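Local structure of GMP reductase (Trypanosoma brucei brucei, 6JIG) at the guanosine-5'-monophosphate site, the interface of chains A and B and the potassium ion site. The protein reduces GMP to IMP with release of ammonia, probably using NADPH, and is regulated allosterically through its cystathionine-beta-synthase (CBS) domain with changes of oligomeric state. Sequence-based numbering; all coordinates share one arbitrary frame. Chains: chain A/B, GMP reductase.

Contact 1 stands apart from the others: it is a GMP site of the CBS region, about 37, 42 and 44 Å from contacts 2, 3 and 4, measured between the centres of their C-alpha atoms. Contacts 2, 3 and 4 cluster where chain B meets the catalytic domain of chain A. Between the same centres, contact 3 is about 11 Å from both neighbours and shares B:His486 with contact 2, while contacts 2 and 4 are about 20 Å apart. The subunit boundary thus runs beside the catalytic loop, so assembly could bear on catalysis; within these copies, any effect of nucleotide at contact 1 would have to travel some 39 Å from its centre to the engineered A:Ala318.

Contact 1: the guanosine-5'-monophosphate site. Residues chain A 93-96, 99, 102-103, 123, 127-129, 206, 208, 210-211, 214. With 5GP (guanosine-5'-monophosphate), chain C.
The backbone turns from the end of helix 81-93 into a loop, where a helical A:Ala94 is followed by an extended A:Gln95 (psi 163°), and this turn aims the A:Ala94 carbonyl at the ribose. A:Arg93, bent at chi2 (77°), reads the Hoogsteen edge of guanine side-on and in plane: NE donates to 5GP N7 at 3.1 Å and NH2 to the carbonyl 5GP O6 at 3.1 Å. The backbone N of A:Arg103 also donates to 5GP O6, at 2.9 Å. A:Val127 lays CG1 over one face of the base, 3.6 Å from the centroid of the six-membered ring of 5GP, while CG2 of A:Ile99 approaches N7 and C5. The A:Asp211 carboxylate takes both ribose hydroxyls: OD2 receives 5GP O2' on its syn lone pair at 2.5 Å, and OD1 is met by 5GP O3' from above the carboxylate plane at 2.7 Å. A:Arg123 runs extended from CG to NE, puts a guanidinium face against O4', and directs NE and NH2 to the A:Ala94 oxygen, which O3' reaches as well. At the phosphate, A:Ser210 OG donates to 5GP O1P at 2.8 Å. The pocket lies in the paired CBS motifs, with A:Ser210 and A:Asp211 on helix 209-216 directly after strand 203-208, as expected of an allosteric nucleotide site.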
loop_
_atom_site.group_PDB
_atom_site.type_symbol
_atom_site.label_atom_id
_atom_site.label_comp_id
_atom_site.label_asym_id
_atom_site.label_seq_id
_atom_site.Cartn_x
_atom_site.Cartn_y
_atom_site.Cartn_z
ATOM N N ARG A 93 24.438 11.750 43.043
ATOM C CA ARG A 93 25.874 11.902 42.871
ATOM C C ARG A 93 26.236 12.735 41.646
ATOM O O ARG A 93 27.403 13.129 41.504
ATOM C CB ARG A 93 26.500 10.496 42.809
ATOM C CG ARG A 93 27.926 10.391 43.283
ATOM C CD ARG A 93 28.072 10.410 44.794
ATOM N NE ARG A 93 29.474 10.622 45.144
ATOM C CZ ARG A 93 30.055 10.209 46.265
ATOM N NH1 ARG A 93 29.374 9.538 47.189
ATOM N NH2 ARG A 93 31.334 10.466 46.453
ATOM N N ALA A 94 25.259 13.065 40.791
ATOM C CA ALA A 94 25.564 13.771 39.550
ATOM C C ALA A 94 26.208 15.130 39.811
ATOM O O ALA A 94 27.108 15.550 39.073
ATOM C CB ALA A 94 24.294 13.945 38.722
ATOM N N GLN A 95 25.738 15.844 40.831
ATOM C CA GLN A 95 26.310 17.128 41.211
ATOM C C GLN A 95 25.914 17.420 42.651
ATOM O O GLN A 95 24.986 16.819 43.189
ATOM C CB GLN A 95 25.846 18.254 40.279
ATOM C CG GLN A 95 24.340 18.417 40.213
ATOM C CD GLN A 95 23.918 19.195 38.992
ATOM O OE1 GLN A 95 24.019 18.698 37.859
ATOM N NE2 GLN A 95 23.480 20.429 39.200
ATOM N N SER A 96 26.633 18.355 43.268
ATOM C CA SER A 96 26.383 18.708 44.660
ATOM C C SER A 96 27.065 20.042 44.933
ATOM O O SER A 96 27.768 20.577 44.081
ATOM C CB SER A 96 26.902 17.621 45.611
ATOM O OG SER A 96 26.387 17.806 46.917
ATOM N N ILE A 99 30.401 17.830 48.349
ATOM C CA ILE A 99 30.397 16.407 48.019
ATOM C C ILE A 99 30.720 15.620 49.280
ATOM O O ILE A 99 31.817 15.746 49.839
ATOM C CB ILE A 99 31.396 16.087 46.899
ATOM C CG1 ILE A 99 31.102 16.936 45.664
ATOM C CG2 ILE A 99 31.348 14.604 46.558
ATOM C CD1 ILE A 99 32.256 16.973 44.661
ATOM N N PRO A 102 33.800 12.033 49.305
ATOM C CA PRO A 102 34.448 12.109 47.991
ATOM C C PRO A 102 35.358 10.907 47.780
ATOM O O PRO A 102 35.885 10.318 48.730
ATOM C CB PRO A 102 35.238 13.425 48.056
ATOM C CG PRO A 102 35.494 13.634 49.506
ATOM C CD PRO A 102 34.297 13.067 50.232
ATOM N N ARG A 103 35.503 10.518 46.516
ATOM C CA ARG A 103 36.296 9.340 46.189
ATOM C C ARG A 103 37.775 9.600 46.455
ATOM O O ARG A 103 38.301 10.680 46.154
ATOM C CB ARG A 103 36.083 8.935 44.727
ATOM C CG ARG A 103 34.613 8.712 44.330
ATOM C CD ARG A 103 33.958 7.637 45.204
ATOM N NE ARG A 103 34.507 6.316 44.918
ATOM C CZ ARG A 103 34.254 5.224 45.625
ATOM N NH1 ARG A 103 33.443 5.275 46.676
ATOM N NH2 ARG A 103 34.810 4.071 45.272
ATOM N N ARG A 123 28.746 7.166 39.743
ATOM C CA ARG A 123 28.299 8.372 39.065
ATOM C C ARG A 123 28.422 8.121 37.576
ATOM O O ARG A 123 29.450 7.613 37.116
ATOM C CB ARG A 123 29.132 9.601 39.470
ATOM C CG ARG A 123 28.750 10.885 38.726
ATOM C CD ARG A 123 29.574 12.100 39.184
ATOM N NE ARG A 123 29.112 13.296 38.492
ATOM C CZ ARG A 123 29.586 13.707 37.325
ATOM N NH1 ARG A 123 30.574 13.033 36.740
ATOM N NH2 ARG A 123 29.082 14.794 36.748
ATOM N N VAL A 127 34.147 10.241 38.033
ATOM C CA VAL A 127 34.494 11.451 38.766
ATOM C C VAL A 127 35.779 12.019 38.174
ATOM O O VAL A 127 36.522 11.335 37.470
ATOM C CB VAL A 127 34.641 11.199 40.285
ATOM C CG1 VAL A 127 33.333 10.647 40.867
ATOM C CG2 VAL A 127 35.786 10.235 40.563
ATOM N N GLY A 128 36.027 13.298 38.448
ATOM C CA GLY A 128 37.119 13.984 37.786
ATOM C C GLY A 128 38.398 14.056 38.592
ATOM O O GLY A 128 39.469 14.341 38.056
ATOM N N CYS A 129 38.308 13.787 39.883
ATOM C CA CYS A 129 39.499 13.809 40.698
ATOM C C CYS A 129 39.340 12.794 41.816
ATOM O O CYS A 129 38.231 12.367 42.148
ATOM C CB CYS A 129 39.778 15.238 41.207
ATOM S SG CYS A 129 38.952 15.687 42.725
ATOM N N LEU A 206 34.377 17.740 49.564
ATOM C CA LEU A 206 35.068 18.331 48.429
ATOM C C LEU A 206 34.119 19.286 47.725
ATOM O O LEU A 206 32.935 18.971 47.547
ATOM C CB LEU A 206 35.561 17.250 47.459
ATOM C CG LEU A 206 36.110 17.774 46.133
ATOM C CD1 LEU A 206 37.440 18.510 46.395
ATOM C CD2 LEU A 206 36.280 16.626 45.128
ATOM N N THR A 208 34.001 21.352 44.048
ATOM C CA THR A 208 34.638 21.409 42.740
ATOM C C THR A 208 34.160 22.619 41.953
ATOM O O THR A 208 33.025 23.084 42.108
ATOM C CB THR A 208 34.357 20.146 41.916
ATOM O OG1 THR A 208 32.991 20.157 41.493
ATOM C CG2 THR A 208 34.604 18.915 42.734
ATOM N N SER A 210 33.406 22.673 38.862
ATOM C CA SER A 210 32.270 22.295 38.018
ATOM C C SER A 210 30.951 22.566 38.722
ATOM O O SER A 210 30.008 23.087 38.121
ATOM C CB SER A 210 32.355 20.811 37.636
ATOM O OG SER A 210 33.507 20.545 36.860
ATOM N N ASP A 211 30.864 22.187 39.994
ATOM C CA ASP A 211 29.643 22.395 40.762
ATOM C C ASP A 211 29.410 23.873 41.035
ATOM O O ASP A 211 28.273 24.348 40.988
ATOM C CB ASP A 211 29.720 21.623 42.074
ATOM C CG ASP A 211 29.569 20.134 41.888
ATOM O OD1 ASP A 211 28.753 19.718 41.039
ATOM O OD2 ASP A 211 30.249 19.368 42.601
ATOM N N LYS A 214 28.028 25.582 37.936
ATOM C CA LYS A 214 26.612 25.266 37.759
ATOM C C LYS A 214 25.737 26.086 38.705
ATOM O O LYS A 214 24.697 26.618 38.299
ATOM C CB LYS A 214 26.373 23.773 37.980
ATOM C CG LYS A 214 26.846 22.874 36.848
ATOM C CD LYS A 214 26.616 21.408 37.201
ATOM C CE LYS A 214 27.144 20.470 36.113
ATOM N NZ LYS A 214 27.598 19.175 36.718
HETATM P P 5GP C . 34.727 16.853 37.156
HETATM O O1P 5GP C . 35.137 18.290 36.931
HETATM O O2P 5GP C . 35.252 16.241 38.438
HETATM O O3P 5GP C . 34.629 15.968 35.928
HETATM O "O5'" 5GP C . 33.213 16.955 37.604
HETATM C "C5'" 5GP C . 32.882 16.523 38.903
HETATM C "C4'" 5GP C . 31.418 16.254 39.038
HETATM O "O4'" 5GP C . 31.271 14.939 39.656
HETATM C "C3'" 5GP C . 30.737 17.252 39.970
HETATM O "O3'" 5GP C . 29.398 17.514 39.547
HETATM C "C2'" 5GP C . 30.764 16.519 41.307
HETATM O "O2'" 5GP C . 29.810 16.941 42.256
HETATM C "C1'" 5GP C . 30.559 15.069 40.867
HETATM N N9 5GP C . 31.078 14.119 41.848
HETATM C C8 5GP C . 30.311 13.298 42.583
HETATM N N7 5GP C . 31.087 12.603 43.433
HETATM C C5 5GP C . 32.365 13.018 43.253
HETATM C C6 5GP C . 33.566 12.657 43.848
HETATM O O6 5GP C . 33.580 11.788 44.744
HETATM N N1 5GP C . 34.699 13.249 43.454
HETATM C C2 5GP C . 34.697 14.180 42.488
HETATM N N2 5GP C . 35.880 14.747 42.132
HETATM N N3 5GP C . 33.533 14.555 41.873
HETATM C C4 5GP C . 32.358 13.982 42.250
HETATM O O HOH W 1 37.167 12.697 44.628
HETATM O O HOH W 2 35.804 20.931 38.535
HETATM O O HOH W 3 28.103 15.371 43.540
#

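Contact 2: the interface of chains A and B. Residues chain A 375, 398, 431-433; chain B 486-489.
The carbonyl oxygen of A:Ser433 is the best-held polar atom here, and one hydrogen bond among the residues described grips it: the backbone N of B:Ala489 donates to A:Ser433 O at 3.2 Å, with 151° at the hydrogen. The donor lies in the carbonyl plane. This bond between two main-chain groups sets the last modelled residues of chain B against strand 431-435 of chain A. A weaker anchor lies further back along the tail. A:Asn375 has CG anti to its backbone N (chi1 -172°), which swings the amide toward chain B, and ND2 makes a weak, bent hydrogen bond to B:Gly487 O at 3.3 Å. B:Gly487 itself has a positive phi, turning the chain after B:His486. Between the two polar contacts, the CG2 branch of A:Ile398, in the crowded position between backbone N and carbonyl carbon, points at CB of B:Val488, 4.0 Å away; the valine is modelled no further than CB. A:Asn375 belongs to the catalytic GMP site, so the tail of one subunit lies alongside the active site of its neighbour in this homo-oligomeric enzyme. At the far end, A:Ser433 turns its OG into the crowded position (chi1 57°), and this hydroxyl meets the methyl CB of B:Ala489 at 3.7 Å.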
loop_
_atom_site.group_PDB
_atom_site.type_symbol
_atom_site.label_atom_id
_atom_site.label_comp_id
_atom_site.label_asym_id
_atom_site.label_seq_id
_atom_site.Cartn_x
_atom_site.Cartn_y
_atom_site.Cartn_z
ATOM N N ASN A 375 5.599 8.496 26.357
ATOM C CA ASN A 375 5.917 8.357 24.936
ATOM C C ASN A 375 6.742 9.521 24.394
ATOM O O ASN A 375 7.687 9.313 23.623
ATOM C CB ASN A 375 4.611 8.211 24.141
ATOM C CG ASN A 375 4.851 7.877 22.679
ATOM O OD1 ASN A 375 5.803 7.170 22.335
ATOM N ND2 ASN A 375 3.973 8.368 21.812
ATOM N N ILE A 398 9.301 1.068 23.679
ATOM C CA ILE A 398 8.428 1.604 24.717
ATOM C C ILE A 398 7.397 0.527 25.037
ATOM O O ILE A 398 6.889 -0.146 24.131
ATOM C CB ILE A 398 7.754 2.930 24.292
ATOM C CG1 ILE A 398 7.065 3.594 25.489
ATOM C CG2 ILE A 398 6.778 2.720 23.115
ATOM C CD1 ILE A 398 6.335 4.873 25.129
ATOM N N GLU A 431 3.599 -3.485 24.047
ATOM C CA GLU A 431 4.962 -3.130 23.682
ATOM C C GLU A 431 5.002 -2.588 22.256
ATOM O O GLU A 431 4.196 -2.970 21.400
ATOM C CB GLU A 431 5.901 -4.335 23.812
ATOM N N GLY A 432 5.951 -1.688 22.012
ATOM C CA GLY A 432 6.140 -1.113 20.695
ATOM C C GLY A 432 7.487 -0.428 20.611
ATOM O O GLY A 432 8.279 -0.440 21.557
ATOM N N SER A 433 7.743 0.172 19.451
ATOM C CA SER A 433 8.974 0.909 19.213
ATOM C C SER A 433 8.653 2.374 18.949
ATOM O O SER A 433 7.572 2.711 18.457
ATOM C CB SER A 433 9.764 0.326 18.027
ATOM O OG SER A 433 8.984 0.309 16.846
ATOM N N HIS B 486 -1.845 4.216 21.001
ATOM C CA HIS B 486 -1.631 5.329 20.085
ATOM C C HIS B 486 -0.189 5.818 20.178
ATOM O O HIS B 486 0.384 5.887 21.269
ATOM C CB HIS B 486 -2.614 6.490 20.363
ATOM C CG HIS B 486 -2.648 6.951 21.792
ATOM N ND1 HIS B 486 -1.840 7.964 22.270
ATOM C CD2 HIS B 486 -3.419 6.564 22.839
ATOM C CE1 HIS B 486 -2.102 8.172 23.548
ATOM N NE2 HIS B 486 -3.053 7.335 23.920
ATOM N N GLY B 487 0.395 6.142 19.022
ATOM C CA GLY B 487 1.703 6.769 18.962
ATOM C C GLY B 487 2.893 5.837 19.034
ATOM O O GLY B 487 4.024 6.318 19.187
ATOM N N VAL B 488 2.685 4.523 18.926
ATOM C CA VAL B 488 3.762 3.543 18.990
ATOM C C VAL B 488 3.564 2.528 17.869
ATOM O O VAL B 488 2.516 2.473 17.225
ATOM C CB VAL B 488 3.827 2.834 20.361
ATOM N N ALA B 489 4.598 1.724 17.636
ATOM C CA ALA B 489 4.554 0.680 16.619
ATOM C C ALA B 489 4.838 -0.686 17.241
ATOM O O ALA B 489 3.915 -1.422 17.604
ATOM C CB ALA B 489 5.549 0.980 15.503
#

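Contact 3: the potassium ion site. Residues chain A 313-316, 318-319, 321; chain B 479, 482-486. With K (potassium ion), chain D.
This is the monovalent-cation site of the IMPDH/GMPR family, where potassium is shared between the catalytic loop of one subunit and the C-terminal segment of its neighbour. Chain A gives the carbonyl oxygens of A:Gly313, A:Gly315 and A:Ala318, all in the loop between strand 307-310 and helix 320-323; A:Ala318 is engineered and stands where the catalytic cysteine belongs. Chain B gives those of B:Glu482 and B:Ser483, at the end of helix 477-483, and of B:Gly484 just beyond it, so that the helix's C-terminal carbonyls face the cation. The arrangement is near octahedral: A:Ala318 O lies at 2.7 Å from K and A:Gly313 O at 2.8 Å, while B:Ser483 O makes the longest bond, 3.1 Å from K. Side chains work in the second shell. B:His486, with CG in the crowded position (chi1 52°), lays a ring face over CA of A:Ser316. Its edge is used too: B:His486 NE2 donates a hydrogen bond to A:Pro314 O at 2.9 Å; the oxygen lies in the ring plane, but the nitrogen sits above the carbonyl plane. A:Arg321 stretches out extended from CG to NE, and its NH1 donates nearly straight (170° at the hydrogen) to B:Ser483 OG at 3.1 Å, in the guanidinium plane. B:Ser483 OG in turn donates to B:Gly479 O at 2.8 Å, one helical turn back, fixing the hydroxyl's rotation and probably helping to brace the segment that supplies the chain B ligands.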
loop_
_atom_site.group_PDB
_atom_site.type_symbol
_atom_site.label_atom_id
_atom_site.label_comp_id
_atom_site.label_asym_id
_atom_site.label_seq_id
_atom_site.Cartn_x
_atom_site.Cartn_y
_atom_site.Cartn_z
ATOM N N GLY A 313 -6.154 4.956 31.940
ATOM C CA GLY A 313 -6.259 4.484 30.579
ATOM C C GLY A 313 -5.693 5.288 29.407
ATOM O O GLY A 313 -5.479 4.705 28.341
ATOM N N PRO A 314 -5.433 6.598 29.530
ATOM C CA PRO A 314 -5.100 7.373 28.319
ATOM C C PRO A 314 -3.681 7.163 27.798
ATOM O O PRO A 314 -3.343 7.713 26.738
ATOM C CB PRO A 314 -5.296 8.822 28.783
ATOM C CG PRO A 314 -4.800 8.799 30.203
ATOM C CD PRO A 314 -5.194 7.406 30.747
ATOM N N GLY A 315 -2.844 6.396 28.501
ATOM C CA GLY A 315 -1.444 6.293 28.119
ATOM C C GLY A 315 -1.254 5.687 26.739
ATOM O O GLY A 315 -2.030 4.839 26.290
ATOM N N SER A 316 -0.192 6.137 26.061
ATOM C CA SER A 316 0.122 5.671 24.709
ATOM C C SER A 316 0.146 4.148 24.614
ATOM O O SER A 316 -0.364 3.571 23.646
ATOM C CB SER A 316 1.472 6.239 24.267
ATOM O OG SER A 316 2.522 5.740 25.079
ATOM N N ALA A 318 -1.128 2.082 26.980
ATOM C CA ALA A 318 -2.114 1.574 27.926
ATOM C C ALA A 318 -3.339 1.021 27.203
ATOM O O ALA A 318 -3.836 1.633 26.255
ATOM C CB ALA A 318 -2.560 2.690 28.868
ATOM N N ILE A 319 -3.853 -0.116 27.690
ATOM C CA ILE A 319 -5.047 -0.727 27.105
ATOM C C ILE A 319 -5.999 -1.210 28.195
ATOM O O ILE A 319 -6.824 -2.106 27.964
ATOM C CB ILE A 319 -4.689 -1.885 26.152
ATOM C CG1 ILE A 319 -3.836 -2.930 26.867
ATOM C CG2 ILE A 319 -3.975 -1.364 24.901
ATOM C CD1 ILE A 319 -3.607 -4.180 26.048
ATOM N N ARG A 321 -8.501 0.409 29.031
ATOM C CA ARG A 321 -9.826 0.653 28.492
ATOM C C ARG A 321 -10.274 -0.491 27.585
ATOM O O ARG A 321 -11.478 -0.731 27.456
ATOM C CB ARG A 321 -9.842 2.007 27.759
ATOM C CG ARG A 321 -9.502 3.180 28.696
ATOM C CD ARG A 321 -9.464 4.542 28.000
ATOM N NE ARG A 321 -9.077 5.624 28.909
ATOM C CZ ARG A 321 -9.076 6.911 28.575
ATOM N NH1 ARG A 321 -9.460 7.290 27.349
ATOM N NH2 ARG A 321 -8.698 7.818 29.463
ATOM N N GLY B 479 -11.922 10.635 22.056
ATOM C CA GLY B 479 -11.742 9.842 23.260
ATOM C C GLY B 479 -11.486 8.376 22.960
ATOM O O GLY B 479 -10.668 7.729 23.623
ATOM N N GLU B 482 -7.816 7.801 22.022
ATOM C CA GLU B 482 -6.961 7.794 23.208
ATOM C C GLU B 482 -7.078 6.495 23.994
ATOM O O GLU B 482 -6.197 6.189 24.803
ATOM C CB GLU B 482 -7.302 8.987 24.110
ATOM N N SER B 483 -8.123 5.705 23.751
ATOM C CA SER B 483 -8.410 4.569 24.614
ATOM C C SER B 483 -7.590 3.339 24.222
ATOM O O SER B 483 -7.126 2.596 25.099
ATOM C CB SER B 483 -9.917 4.308 24.586
ATOM O OG SER B 483 -10.568 5.431 25.191
ATOM N N GLY B 484 -7.381 3.119 22.921
ATOM C CA GLY B 484 -6.491 2.073 22.460
ATOM C C GLY B 484 -5.037 2.522 22.493
ATOM O O GLY B 484 -4.687 3.573 23.032
ATOM N N SER B 485 -4.177 1.699 21.896
ATOM C CA SER B 485 -2.780 2.081 21.719
ATOM C C SER B 485 -2.668 3.208 20.696
ATOM O O SER B 485 -3.313 3.167 19.644
ATOM C CB SER B 485 -1.955 0.879 21.256
ATOM O OG SER B 485 -1.684 0.007 22.338
ATOM N N HIS B 486 -1.845 4.216 21.001
ATOM C CA HIS B 486 -1.631 5.329 20.085
ATOM C C HIS B 486 -0.189 5.818 20.178
ATOM O O HIS B 486 0.384 5.887 21.269
ATOM C CB HIS B 486 -2.614 6.490 20.363
ATOM C CG HIS B 486 -2.648 6.951 21.792
ATOM N ND1 HIS B 486 -1.840 7.964 22.270
ATOM C CD2 HIS B 486 -3.419 6.564 22.839
ATOM C CE1 HIS B 486 -2.102 8.172 23.548
ATOM N NE2 HIS B 486 -3.053 7.335 23.920
HETATM K K K D . -4.563 4.185 25.735
#

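Contact 4: the interface of chains A and B. Residues chain A 261, 312, 320, 326, 428; chain B 22, 453, 457.
Helix 440-457 of chain B meets the catalytic loop of chain A and nearby loops here, at a subunit boundary of this homo-oligomer, and B:Tyr457 from the helix's last turn carries most of the packing. Its ring is inserted among small chain A side chains, of which A:Ala261 and A:Val312 are predicted to line the dinucleotide site. The methyl CB of A:Ala326 sits over one ring face, 3.9 Å from the centroid, and leans toward the root of the ring, with CB 3.5 Å from B:Tyr457 CG. CG1 of A:Val312, held anti to the backbone N (chi1 178°), comes tip to tip at B:Tyr457 CE1, 3.8 Å away, and also faces CG of B:Pro22. A:Thr320 crosses the tyrosine at about a right angle and puts its methyl CG2 against B:Tyr457 CZ at 3.8 Å. The phenol oxygen therefore ends among methyl groups, with CB of A:Ala261 3.3 Å from B:Tyr457 OH. A:Thr320 faces two ways: CG2, anti to the backbone N, packs on the tyrosine, while OG1 donates to OE1 of A:Glu428 at 2.9 Å, on the anti lone pair. This carboxylate thus joins the first turn of helix 320-323, just after the engineered A:Ala318, to the neighbouring subunit, and hydroxyl donors on both its oxygens would help keep it charged. Its other oxygen, A:Glu428 OE2, takes the hydroxyl OG of B:Ser453 on the syn lone pair at 2.6 Å, with OG anti to the serine backbone N (chi1 -177°).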
loop_
_atom_site.group_PDB
_atom_site.type_symbol
_atom_site.label_atom_id
_atom_site.label_comp_id
_atom_site.label_asym_id
_atom_site.label_seq_id
_atom_site.Cartn_x
_atom_site.Cartn_y
_atom_site.Cartn_z
ATOM N N ALA A 261 -2.774 1.094 39.107
ATOM C CA ALA A 261 -3.714 1.431 38.038
ATOM C C ALA A 261 -5.001 2.039 38.589
ATOM O O ALA A 261 -5.509 3.030 38.052
ATOM C CB ALA A 261 -4.025 0.185 37.205
ATOM N N VAL A 312 -6.633 7.368 34.056
ATOM C CA VAL A 312 -6.971 5.942 34.014
ATOM C C VAL A 312 -7.168 5.576 32.545
ATOM O O VAL A 312 -8.189 5.922 31.940
ATOM C CB VAL A 312 -8.213 5.621 34.856
ATOM C CG1 VAL A 312 -8.577 4.122 34.753
ATOM C CG2 VAL A 312 -7.968 5.994 36.313
ATOM N N THR A 320 -5.880 -0.622 29.388
ATOM C CA THR A 320 -6.892 -0.779 30.427
ATOM C C THR A 320 -8.306 -0.590 29.887
ATOM O O THR A 320 -9.233 -1.306 30.277
ATOM C CB THR A 320 -6.616 0.228 31.545
ATOM O OG1 THR A 320 -5.386 -0.119 32.199
ATOM C CG2 THR A 320 -7.743 0.271 32.557
ATOM N N ALA A 326 -12.641 0.320 31.429
ATOM C CA ALA A 326 -12.760 1.412 32.382
ATOM C C ALA A 326 -11.824 2.559 32.022
ATOM O O ALA A 326 -10.753 2.351 31.446
ATOM C CB ALA A 326 -12.427 0.944 33.808
ATOM N N GLU A 428 -2.552 -5.298 30.589
ATOM C CA GLU A 428 -3.258 -4.047 30.318
ATOM C C GLU A 428 -2.320 -2.992 29.734
ATOM O O GLU A 428 -2.623 -1.792 29.783
ATOM C CB GLU A 428 -3.953 -3.530 31.585
ATOM C CG GLU A 428 -4.806 -4.589 32.286
ATOM C CD GLU A 428 -5.975 -4.010 33.086
ATOM O OE1 GLU A 428 -6.117 -2.770 33.133
ATOM O OE2 GLU A 428 -6.751 -4.803 33.672
ATOM N N PRO B 22 -14.306 4.683 36.841
ATOM C CA PRO B 22 -13.761 4.024 38.035
ATOM C C PRO B 22 -14.502 4.475 39.288
ATOM O O PRO B 22 -14.866 5.641 39.428
ATOM C CB PRO B 22 -12.292 4.464 38.048
ATOM C CG PRO B 22 -11.993 4.835 36.610
ATOM C CD PRO B 22 -13.279 5.439 36.102
ATOM N N SER B 453 -11.225 -7.556 36.075
ATOM C CA SER B 453 -10.588 -6.251 36.188
ATOM C C SER B 453 -11.622 -5.130 36.098
ATOM O O SER B 453 -11.604 -4.189 36.896
ATOM C CB SER B 453 -9.513 -6.096 35.115
ATOM O OG SER B 453 -8.851 -4.849 35.262
ATOM N N TYR B 457 -12.844 -2.191 38.836
ATOM C CA TYR B 457 -12.923 -0.748 38.618
ATOM C C TYR B 457 -14.271 -0.193 39.052
ATOM O O TYR B 457 -14.361 0.980 39.437
ATOM C CB TYR B 457 -12.649 -0.398 37.155
ATOM C CG TYR B 457 -11.188 -0.242 36.847
ATOM C CD1 TYR B 457 -10.503 0.909 37.224
ATOM C CD2 TYR B 457 -10.480 -1.251 36.201
ATOM C CE1 TYR B 457 -9.171 1.060 36.947
ATOM C CE2 TYR B 457 -9.139 -1.112 35.925
ATOM C CZ TYR B 457 -8.489 0.055 36.304
ATOM O OH TYR B 457 -7.156 0.225 36.036
#